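Local coordinates for protein Ras-3 from Cryphonectria parasitica (Cryphonectria parasitica, PDB 4KU4) that belongs to the Ras family of small P-loop proteins and holds guanosine-5'-diphosphate together with a magnesium ion in its pocket, at residues I17-E22 with S29-L34; G23-T28 with V95-S100; F89-D94 with E102-L107. All coordinates share one frame; numbering follows the deposited sequence.

Interaction 1: I17-E22 with S29-L34. With GDP (guanosine-5'-diphosphate), chain C.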
loop_
_atom_site.group_PDB
_atom_site.type_symbol
_atom_site.label_atom_id
_atom_site.label_comp_id
_atom_site.label_asym_id
_atom_site.label_seq_id
_atom_site.Cartn_x
_atom_site.Cartn_y
_atom_site.Cartn_z
ATOM N N ILE A 17 -4.780 -7.431 -0.500
ATOM C CA ILE A 17 -3.716 -6.469 -0.307
ATOM C C ILE A 17 -3.528 -6.168 1.177
ATOM O O ILE A 17 -4.508 -5.968 1.901
ATOM C CB ILE A 17 -4.067 -5.144 -0.994
ATOM C CG1 ILE A 17 -4.483 -5.390 -2.445
ATOM C CG2 ILE A 17 -2.905 -4.209 -0.901
ATOM C CD1 ILE A 17 -4.950 -4.148 -3.160
ATOM N N ALA A 18 -2.275 -6.125 1.632
ATOM C CA ALA A 18 -2.005 -5.672 2.994
ATOM C C ALA A 18 -1.392 -4.256 3.036
ATOM O O ALA A 18 -0.518 -3.931 2.244
ATOM C CB ALA A 18 -1.128 -6.692 3.756
ATOM N N MET A 19 -1.892 -3.420 3.944
ATOM C CA MET A 19 -1.248 -2.143 4.273
ATOM C C MET A 19 -0.133 -2.356 5.281
ATOM O O MET A 19 -0.326 -3.032 6.278
ATOM C CB MET A 19 -2.257 -1.185 4.885
ATOM C CG MET A 19 -3.520 -1.066 4.084
ATOM S SD MET A 19 -3.218 -0.331 2.471
ATOM C CE MET A 19 -2.776 1.336 2.942
ATOM N N LEU A 20 1.030 -1.790 5.000
ATOM C CA LEU A 20 2.126 -1.754 5.984
ATOM C C LEU A 20 2.666 -0.334 6.101
ATOM O O LEU A 20 2.467 0.487 5.201
ATOM C CB LEU A 20 3.251 -2.707 5.576
ATOM C CG LEU A 20 2.903 -4.187 5.432
ATOM C CD1 LEU A 20 4.025 -4.969 4.721
ATOM C CD2 LEU A 20 2.571 -4.789 6.787
ATOM N N GLY A 21 3.347 -0.058 7.211
ATOM C CA GLY A 21 3.877 1.262 7.503
ATOM C C GLY A 21 3.787 1.607 8.982
ATOM O O GLY A 21 2.965 1.053 9.711
ATOM N N GLU A 22 4.632 2.528 9.434
ATOM C CA GLU A 22 4.576 2.950 10.831
ATOM C C GLU A 22 3.259 3.633 11.156
ATOM O O GLU A 22 2.514 4.035 10.263
ATOM C CB GLU A 22 5.715 3.914 11.149
ATOM C CG GLU A 22 7.072 3.270 11.263
ATOM C CD GLU A 22 8.095 4.214 11.872
ATOM O OE1 GLU A 22 8.014 5.436 11.603
ATOM O OE2 GLU A 22 8.965 3.735 12.626
ATOM N N SER A 29 -6.505 6.049 6.652
ATOM C CA SER A 29 -7.059 7.138 5.849
ATOM C C SER A 29 -7.075 6.786 4.353
ATOM O O SER A 29 -8.078 7.004 3.668
ATOM C CB SER A 29 -6.287 8.446 6.102
ATOM O OG SER A 29 -6.459 8.873 7.447
ATOM N N LEU A 30 -5.980 6.208 3.870
ATOM C CA LEU A 30 -5.891 5.769 2.479
ATOM C C LEU A 30 -6.955 4.722 2.160
ATOM O O LEU A 30 -7.623 4.797 1.135
ATOM C CB LEU A 30 -4.499 5.203 2.182
ATOM C CG LEU A 30 -3.374 6.209 1.967
ATOM C CD1 LEU A 30 -2.030 5.504 2.073
ATOM C CD2 LEU A 30 -3.508 6.895 0.619
ATOM N N THR A 31 -7.101 3.742 3.050
ATOM C CA THR A 31 -8.006 2.623 2.816
ATOM C C THR A 31 -9.467 3.070 2.857
ATOM O O THR A 31 -10.278 2.617 2.062
ATOM C CB THR A 31 -7.798 1.502 3.853
ATOM O OG1 THR A 31 -6.410 1.146 3.930
ATOM C CG2 THR A 31 -8.590 0.272 3.466
ATOM N N VAL A 32 -9.793 3.937 3.807
ATOM C CA VAL A 32 -11.148 4.470 3.961
ATOM C C VAL A 32 -11.502 5.364 2.765
ATOM O O VAL A 32 -12.616 5.324 2.242
ATOM C CB VAL A 32 -11.257 5.247 5.303
ATOM C CG1 VAL A 32 -12.531 6.051 5.365
ATOM C CG2 VAL A 32 -11.165 4.283 6.477
ATOM N N ASN A 33 -10.533 6.140 2.308
ATOM C CA ASN A 33 -10.709 6.933 1.093
ATOM C C ASN A 33 -10.943 6.059 -0.135
ATOM O O ASN A 33 -11.925 6.244 -0.852
ATOM C CB ASN A 33 -9.525 7.886 0.882
ATOM C CG ASN A 33 -9.712 8.792 -0.330
ATOM O OD1 ASN A 33 -9.270 8.474 -1.447
ATOM N ND2 ASN A 33 -10.368 9.928 -0.118
ATOM N N LEU A 34 -10.048 5.099 -0.367
ATOM C CA LEU A 34 -10.153 4.210 -1.500
ATOM C C LEU A 34 -11.508 3.517 -1.573
ATOM O O LEU A 34 -12.097 3.432 -2.641
ATOM C CB LEU A 34 -9.058 3.156 -1.458
ATOM C CG LEU A 34 -9.176 2.081 -2.531
ATOM C CD1 LEU A 34 -8.710 2.635 -3.881
ATOM C CD2 LEU A 34 -8.363 0.873 -2.118
HETATM P PB GDP C . -2.205 5.312 10.251
HETATM O O1B GDP C . -3.432 4.462 10.015
HETATM O O2B GDP C . -1.109 4.904 9.271
HETATM O O3B GDP C . -1.722 5.162 11.679
HETATM O O3A GDP C . -2.593 6.857 9.962
HETATM P PA GDP C . -4.076 7.532 9.999
HETATM O O1A GDP C . -4.900 7.170 8.783
HETATM O O2A GDP C . -4.822 7.226 11.275
HETATM O "O5'" GDP C . -3.725 9.092 9.903
HETATM C "C5'" GDP C . -2.908 9.677 10.921
HETATM C "C4'" GDP C . -3.087 11.183 10.839
HETATM O "O4'" GDP C . -2.637 11.584 9.561
HETATM C "C3'" GDP C . -4.536 11.617 10.941
HETATM O "O3'" GDP C . -4.618 12.842 11.694
HETATM C "C2'" GDP C . -4.927 11.884 9.508
HETATM O "O2'" GDP C . -5.943 12.880 9.407
HETATM C "C1'" GDP C . -3.618 12.367 8.916
HETATM N N9 GDP C . -3.487 12.086 7.472
HETATM C C8 GDP C . -3.541 10.881 6.872
HETATM N N7 GDP C . -3.352 11.009 5.538
HETATM C C5 GDP C . -3.162 12.315 5.282
HETATM C C6 GDP C . -2.914 13.143 4.092
HETATM O O6 GDP C . -2.828 12.621 2.969
HETATM N N1 GDP C . -2.770 14.465 4.260
HETATM C C2 GDP C . -2.860 15.060 5.450
HETATM N N2 GDP C . -2.712 16.406 5.505
HETATM N N3 GDP C . -3.092 14.365 6.591
HETATM C C4 GDP C . -3.250 13.021 6.557
#
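M19 lays its thioether over the side-chain oxygen of T31, where the strand 15-20 and the helix 27-35 pack together in the strand-loop-helix unit of a Ras-like P-loop fold. CG of M19 comes to 3.6 Å from OG1 of T31, while SD and CE lie a little farther from the same atom, so three consecutive heavy atoms of the methionine wrap one hydroxyl. The methionine and threonine run alongside each other, pointing contrary ways. What lets M19 wrap is its curled shape: chi2 (-65°) and chi3 (-68°) both bend, folding CE back along the helix. That methyl then reaches the aliphatic root of L30, with M19 CE 4.3 Å from L30 CB. No hydrogen bond joins strand to helix here. The T31 hydroxyl, although pressed against methionine carbons and sulfur, is satisfied by the backbone O of K27 one helical turn earlier, which probably lets it be buried in such surroundings. F186 of helix 182-196 touches M19, and V92 of the neighbouring strand 88-94 touches both M19 and L30, which adds to the packing around the pair.

Toward the nucleotide, G21 and S29 take over. G21, two residues after M19, has a positive phi (143°), a conformation glycine takes readily, and its carbonyl accepts from NZ of K27. At the far side of the phosphate-binding loop, in the first turn of the helix, S29 grips the alpha-phosphate of GDP twice. Its backbone N gives a hydrogen bond of 2.9 Å to O1A of GDP, and its hydroxyl OG donates to that same O1A over 2.7 Å.

Interaction 2: G23-T28 with V95-S100. With MG (magnesium ion), chain D; GDP (guanosine-5'-diphosphate), chain C.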
loop_
_atom_site.group_PDB
_atom_site.type_symbol
_atom_site.label_atom_id
_atom_site.label_comp_id
_atom_site.label_asym_id
_atom_site.label_seq_id
_atom_site.Cartn_x
_atom_site.Cartn_y
_atom_site.Cartn_z
ATOM N N GLY A 23 2.976 3.776 12.446
ATOM C CA GLY A 23 1.790 4.495 12.870
ATOM C C GLY A 23 1.784 5.938 12.412
ATOM O O GLY A 23 2.815 6.606 12.424
ATOM N N GLY A 24 0.612 6.411 12.000
ATOM C CA GLY A 24 0.414 7.802 11.667
ATOM C C GLY A 24 0.752 8.192 10.240
ATOM O O GLY A 24 0.694 9.364 9.923
ATOM N N VAL A 25 1.076 7.227 9.374
ATOM C CA VAL A 25 1.525 7.578 8.018
ATOM C C VAL A 25 0.342 7.801 7.086
ATOM O O VAL A 25 0.458 8.490 6.061
ATOM C CB VAL A 25 2.525 6.564 7.423
ATOM C CG1 VAL A 25 3.882 6.612 8.196
ATOM C CG2 VAL A 25 1.925 5.160 7.370
ATOM N N GLY A 26 -0.797 7.227 7.458
ATOM C CA GLY A 26 -2.006 7.403 6.676
ATOM C C GLY A 26 -2.601 6.109 6.149
ATOM O O GLY A 26 -3.389 6.149 5.203
ATOM N N LYS A 27 -2.228 4.969 6.726
ATOM C CA LYS A 27 -2.761 3.680 6.257
ATOM C C LYS A 27 -4.294 3.626 6.259
ATOM O O LYS A 27 -4.934 3.390 5.217
ATOM C CB LYS A 27 -2.193 2.512 7.068
ATOM C CG LYS A 27 -0.675 2.354 6.977
ATOM C CD LYS A 27 -0.194 1.135 7.744
ATOM C CE LYS A 27 -0.466 1.257 9.257
ATOM N NZ LYS A 27 0.221 2.451 9.825
ATOM N N THR A 28 -4.885 3.831 7.433
ATOM C CA THR A 28 -6.338 3.805 7.569
ATOM C C THR A 28 -7.034 4.827 6.671
ATOM O O THR A 28 -8.026 4.501 6.006
ATOM C CB THR A 28 -6.763 4.054 9.023
ATOM O OG1 THR A 28 -6.222 3.025 9.857
ATOM C CG2 THR A 28 -8.297 4.031 9.124
ATOM N N VAL A 95 5.474 11.711 3.843
ATOM C CA VAL A 95 6.552 12.435 3.190
ATOM C C VAL A 95 7.113 13.512 4.110
ATOM O O VAL A 95 8.203 14.021 3.861
ATOM C CB VAL A 95 6.156 13.071 1.827
ATOM C CG1 VAL A 95 5.707 11.998 0.831
ATOM C CG2 VAL A 95 5.113 14.163 2.018
ATOM N N THR A 96 6.365 13.854 5.162
ATOM C CA THR A 96 6.825 14.837 6.130
ATOM C C THR A 96 7.653 14.251 7.263
ATOM O O THR A 96 8.067 14.995 8.147
ATOM C CB THR A 96 5.660 15.629 6.780
ATOM O OG1 THR A 96 4.987 14.801 7.741
ATOM C CG2 THR A 96 4.683 16.148 5.743
ATOM N N ARG A 97 7.881 12.935 7.256
ATOM C CA ARG A 97 8.604 12.259 8.338
ATOM C C ARG A 97 9.620 11.254 7.811
ATOM O O ARG A 97 9.286 10.113 7.468
ATOM C CB ARG A 97 7.648 11.532 9.284
ATOM C CG ARG A 97 7.042 12.379 10.380
ATOM C CD ARG A 97 6.840 11.527 11.639
ATOM N NE ARG A 97 5.979 10.358 11.426
ATOM C CZ ARG A 97 6.375 9.087 11.521
ATOM N NH1 ARG A 97 7.636 8.787 11.820
ATOM N NH2 ARG A 97 5.503 8.105 11.321
ATOM N N ARG A 98 10.877 11.663 7.783
ATOM C CA ARG A 98 11.904 10.825 7.195
ATOM C C ARG A 98 12.049 9.475 7.907
ATOM O O ARG A 98 12.368 8.480 7.275
ATOM C CB ARG A 98 13.234 11.573 7.169
ATOM C CG ARG A 98 14.400 10.699 6.807
ATOM C CD ARG A 98 15.600 11.538 6.480
ATOM N NE ARG A 98 15.357 12.385 5.322
ATOM C CZ ARG A 98 15.508 11.971 4.075
ATOM N NH1 ARG A 98 15.889 10.720 3.839
ATOM N NH2 ARG A 98 15.272 12.803 3.069
ATOM N N SER A 99 11.813 9.430 9.216
ATOM C CA SER A 99 11.879 8.159 9.926
ATOM C C SER A 99 10.910 7.131 9.338
ATOM O O SER A 99 11.224 5.957 9.284
ATOM C CB SER A 99 11.606 8.346 11.424
ATOM O OG SER A 99 10.442 9.116 11.638
ATOM N N SER A 100 9.728 7.576 8.916
ATOM C CA SER A 100 8.724 6.671 8.352
ATOM C C SER A 100 9.189 6.102 7.013
ATOM O O SER A 100 8.858 4.973 6.645
ATOM C CB SER A 100 7.361 7.365 8.191
ATOM O OG SER A 100 7.377 8.251 7.083
HETATM MG MG MG D . -4.546 3.053 11.268
HETATM P PB GDP C . -2.205 5.312 10.251
HETATM O O1B GDP C . -3.432 4.462 10.015
HETATM O O2B GDP C . -1.109 4.904 9.271
HETATM O O3B GDP C . -1.722 5.162 11.679
HETATM O O3A GDP C . -2.593 6.857 9.962
HETATM P PA GDP C . -4.076 7.532 9.999
HETATM O O1A GDP C . -4.900 7.170 8.783
HETATM O O2A GDP C . -4.822 7.226 11.275
HETATM O "O5'" GDP C . -3.725 9.092 9.903
HETATM C "C5'" GDP C . -2.908 9.677 10.921
HETATM C "C4'" GDP C . -3.087 11.183 10.839
HETATM O "O4'" GDP C . -2.637 11.584 9.561
HETATM C "C3'" GDP C . -4.536 11.617 10.941
HETATM O "O3'" GDP C . -4.618 12.842 11.694
HETATM C "C2'" GDP C . -4.927 11.884 9.508
HETATM O "O2'" GDP C . -5.943 12.880 9.407
HETATM C "C1'" GDP C . -3.618 12.367 8.916
HETATM N N9 GDP C . -3.487 12.086 7.472
HETATM C C8 GDP C . -3.541 10.881 6.872
HETATM N N7 GDP C . -3.352 11.009 5.538
HETATM C C5 GDP C . -3.162 12.315 5.282
HETATM C C6 GDP C . -2.914 13.143 4.092
HETATM O O6 GDP C . -2.828 12.621 2.969
HETATM N N1 GDP C . -2.770 14.465 4.260
HETATM C C2 GDP C . -2.860 15.060 5.450
HETATM N N2 GDP C . -2.712 16.406 5.505
HETATM N N3 GDP C . -3.092 14.365 6.591
HETATM C C4 GDP C . -3.250 13.021 6.557
HETATM O O HOH W 1 -5.476 4.778 12.262
HETATM O O HOH W 2 -2.925 3.077 12.766
HETATM O O HOH W 3 -5.821 1.903 12.559
HETATM O O HOH W 4 -3.630 1.420 10.196
#
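Residues 23-28, a loop running into the start of helix 27-35, wrap the diphosphate of GDP as the P-loop (Walker A) of a Ras-family protein, and segment 95-100 meets their outer side, with CA of V25 7.3 Å from CA of S100. The joining side chain is V25: its CG1 packs against CB of S100 at 3.6 Å and also against NH2 of R97, whose side chain runs roughly perpendicular to that of the valine. Within its own segment the R97 guanidinium has S100 CB over one face, displaced toward its rim. R97 O, at the N-cap position, takes both N and OG of S100; the hydroxyl approaches in the carbonyl plane, and OG in turn accepts from N of D94.

On the inner side of the loop, backbone amides converge on the beta-phosphate. G24 N reaches O3B of GDP at 2.7 Å, nearly straight at 162°, while O2B collects the amides of G26 and K27, a weak bond from V25 N, and the ammonium of K27. The lysine chain bends at chi3 and chi4, which curls its NZ back to O2B at 2.8 Å; this gathering of donors would be expected to stabilise the phosphate charge. T28 N donates to O1B of GDP, and the magnesium ion is held by that same O1B, four waters and OG1 of T28 at 2.2 Å.

Interaction 3: F89-D94 with E102-L107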
loop_
_atom_site.group_PDB
_atom_site.type_symbol
_atom_site.label_atom_id
_atom_site.label_comp_id
_atom_site.label_asym_id
_atom_site.label_seq_id
_atom_site.Cartn_x
_atom_site.Cartn_y
_atom_site.Cartn_z
ATOM N N PHE A 89 1.008 -5.707 -1.761
ATOM C CA PHE A 89 1.371 -4.866 -0.637
ATOM C C PHE A 89 1.489 -3.386 -0.943
ATOM O O PHE A 89 2.078 -2.978 -1.944
ATOM C CB PHE A 89 2.681 -5.371 -0.020
ATOM C CG PHE A 89 2.581 -6.762 0.523
ATOM C CD1 PHE A 89 2.199 -6.978 1.839
ATOM C CD2 PHE A 89 2.823 -7.855 -0.291
ATOM C CE1 PHE A 89 2.083 -8.256 2.349
ATOM C CE2 PHE A 89 2.712 -9.144 0.212
ATOM C CZ PHE A 89 2.330 -9.340 1.538
ATOM N N VAL A 90 0.923 -2.591 -0.049
ATOM C CA VAL A 90 1.042 -1.155 -0.106
ATOM C C VAL A 90 1.794 -0.734 1.147
ATOM O O VAL A 90 1.272 -0.845 2.259
ATOM C CB VAL A 90 -0.337 -0.503 -0.139
ATOM C CG1 VAL A 90 -0.208 1.021 -0.176
ATOM C CG2 VAL A 90 -1.143 -1.022 -1.347
ATOM N N ILE A 91 3.036 -0.283 0.967
ATOM C CA ILE A 91 3.870 0.133 2.082
ATOM C C ILE A 91 3.910 1.652 2.126
ATOM O O ILE A 91 4.440 2.293 1.224
ATOM C CB ILE A 91 5.260 -0.493 1.957
ATOM C CG1 ILE A 91 5.095 -2.004 1.777
ATOM C CG2 ILE A 91 6.136 -0.131 3.168
ATOM C CD1 ILE A 91 6.422 -2.761 1.810
ATOM N N VAL A 92 3.300 2.212 3.167
ATOM C CA VAL A 92 3.069 3.647 3.254
ATOM C C VAL A 92 4.085 4.366 4.150
ATOM O O VAL A 92 4.431 3.900 5.247
ATOM C CB VAL A 92 1.648 3.924 3.796
ATOM C CG1 VAL A 92 1.315 5.408 3.706
ATOM C CG2 VAL A 92 0.629 3.104 3.026
ATOM N N PHE A 93 4.556 5.514 3.678
ATOM C CA PHE A 93 5.331 6.417 4.526
ATOM C C PHE A 93 4.746 7.827 4.409
ATOM O O PHE A 93 3.877 8.071 3.565
ATOM C CB PHE A 93 6.825 6.367 4.192
ATOM C CG PHE A 93 7.198 7.023 2.906
ATOM C CD1 PHE A 93 7.610 8.353 2.887
ATOM C CD2 PHE A 93 7.214 6.297 1.721
ATOM C CE1 PHE A 93 7.987 8.967 1.697
ATOM C CE2 PHE A 93 7.596 6.899 0.529
ATOM C CZ PHE A 93 7.989 8.239 0.520
ATOM N N ASP A 94 5.185 8.713 5.302
ATOM C CA ASP A 94 4.654 10.066 5.439
ATOM C C ASP A 94 5.755 10.943 4.893
ATOM O O ASP A 94 6.876 10.893 5.395
ATOM C CB ASP A 94 4.407 10.332 6.937
ATOM C CG ASP A 94 3.934 11.751 7.239
ATOM O OD1 ASP A 94 4.056 12.659 6.397
ATOM O OD2 ASP A 94 3.431 11.949 8.357
ATOM N N GLU A 102 12.303 5.555 6.291
ATOM C CA GLU A 102 13.319 4.567 6.614
ATOM C C GLU A 102 12.665 3.251 7.030
ATOM O O GLU A 102 13.100 2.182 6.621
ATOM C CB GLU A 102 14.241 5.088 7.713
ATOM C CG GLU A 102 15.036 6.286 7.283
ATOM C CD GLU A 102 15.659 7.037 8.437
ATOM O OE1 GLU A 102 16.459 7.960 8.167
ATOM O OE2 GLU A 102 15.336 6.712 9.599
ATOM N N ALA A 103 11.608 3.322 7.831
ATOM C CA ALA A 103 10.883 2.103 8.193
ATOM C C ALA A 103 10.272 1.407 6.982
ATOM O O ALA A 103 10.296 0.191 6.874
ATOM C CB ALA A 103 9.809 2.389 9.217
ATOM N N ALA A 104 9.717 2.188 6.064
ATOM C CA ALA A 104 9.137 1.589 4.873
ATOM C C ALA A 104 10.159 0.736 4.101
ATOM O O ALA A 104 9.838 -0.348 3.622
ATOM C CB ALA A 104 8.556 2.662 3.985
ATOM N N GLU A 105 11.380 1.240 3.972
ATOM C CA GLU A 105 12.456 0.498 3.318
ATOM C C GLU A 105 12.735 -0.812 4.061
ATOM O O GLU A 105 12.844 -1.871 3.446
ATOM C CB GLU A 105 13.714 1.357 3.276
ATOM C CG GLU A 105 14.895 0.717 2.573
ATOM C CD GLU A 105 16.090 1.648 2.473
ATOM O OE1 GLU A 105 16.072 2.742 3.082
ATOM O OE2 GLU A 105 17.059 1.278 1.773
ATOM N N ARG A 106 12.832 -0.739 5.383
ATOM C CA ARG A 106 12.961 -1.948 6.203
ATOM C C ARG A 106 11.792 -2.926 6.022
ATOM O O ARG A 106 11.995 -4.138 5.962
ATOM C CB ARG A 106 13.120 -1.580 7.682
ATOM C CG ARG A 106 14.362 -0.751 7.981
ATOM C CD ARG A 106 14.639 -0.717 9.479
ATOM N NE ARG A 106 13.596 -0.008 10.211
ATOM C CZ ARG A 106 13.654 1.276 10.534
ATOM N NH1 ARG A 106 14.713 1.995 10.199
ATOM N NH2 ARG A 106 12.657 1.836 11.207
ATOM N N LEU A 107 10.574 -2.394 5.941
ATOM C CA LEU A 107 9.379 -3.206 5.757
ATOM C C LEU A 107 9.384 -3.912 4.414
ATOM O O LEU A 107 8.983 -5.063 4.310
ATOM C CB LEU A 107 8.120 -2.346 5.900
ATOM C CG LEU A 107 7.891 -1.865 7.319
ATOM C CD1 LEU A 107 6.894 -0.715 7.364
ATOM C CD2 LEU A 107 7.415 -3.057 8.150
#
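In the Ras-like alpha/beta fold the central strand 88-94 is followed by the helix 98-118, which runs back across one face of the sheet. This contact is the inner side of that return. The short segments 89-94 and 102-107 are nearly antiparallel at 163°, and their axes approach to 7.8 Å.

I91 and A104 form the centre, the pair with the nearest CA atoms. The gamma branch CG2 of I91 fits against the backbone and beta carbons of the helix: it lies 3.7 Å from O of A104 and 3.8 Å from CB of the same residue. One turn on, CG2 of I91 also meets CB of L107 at 4.0 Å. With CG2 anti to the backbone N and CG1 beside that N, the two branches reach different points of the helix, CD1 nearing the carbonyl carbon of L107. A104 presents its methyl between two strand residues, since the same CB also meets CB of F93 at 4.1 Å. F93 meets residues 102-107 through CB alone. That CB points to A104, but chi1 of 73° places the ring between the backbone N and the carbonyl carbon, and from there it leads away from the segment to meet the ring of F101, earlier in the same helix, with the planes at about 55°.

V92 turns its side chain to the other face of the sheet, where it touches M19 and V25, and D94 at the strand end pairs with K146 in a salt bridge. Across the segments themselves there is no hydrogen bond. Their contact is essentially apolar, which implies that fit rather than polar bonding holds them: the small methyl of A104 lets the helix backbone come close, and the branched I91 fills in beside it.

In the fold
From the N terminus, strand 15-20 runs into the phosphate-binding loop and on into helix 27-35; interaction 1 closes that short loop by packing the helix back on its strand. Interaction 2 spans far more chain: it starts inside the loop closed by interaction 1, so the two cross, and it joins the loop to the turn after strand 88-94. Interaction 3 closes another short connection, between that strand and helix 98-118; it crosses interaction 2, whose second segment lies within it, and follows interaction 1 in series. Strands 15-20 and 88-94 are sheet neighbours, where L20 probably bonds V90 and V92 along the backbone, while helix 98-118 is shared by interactions 2 and 3.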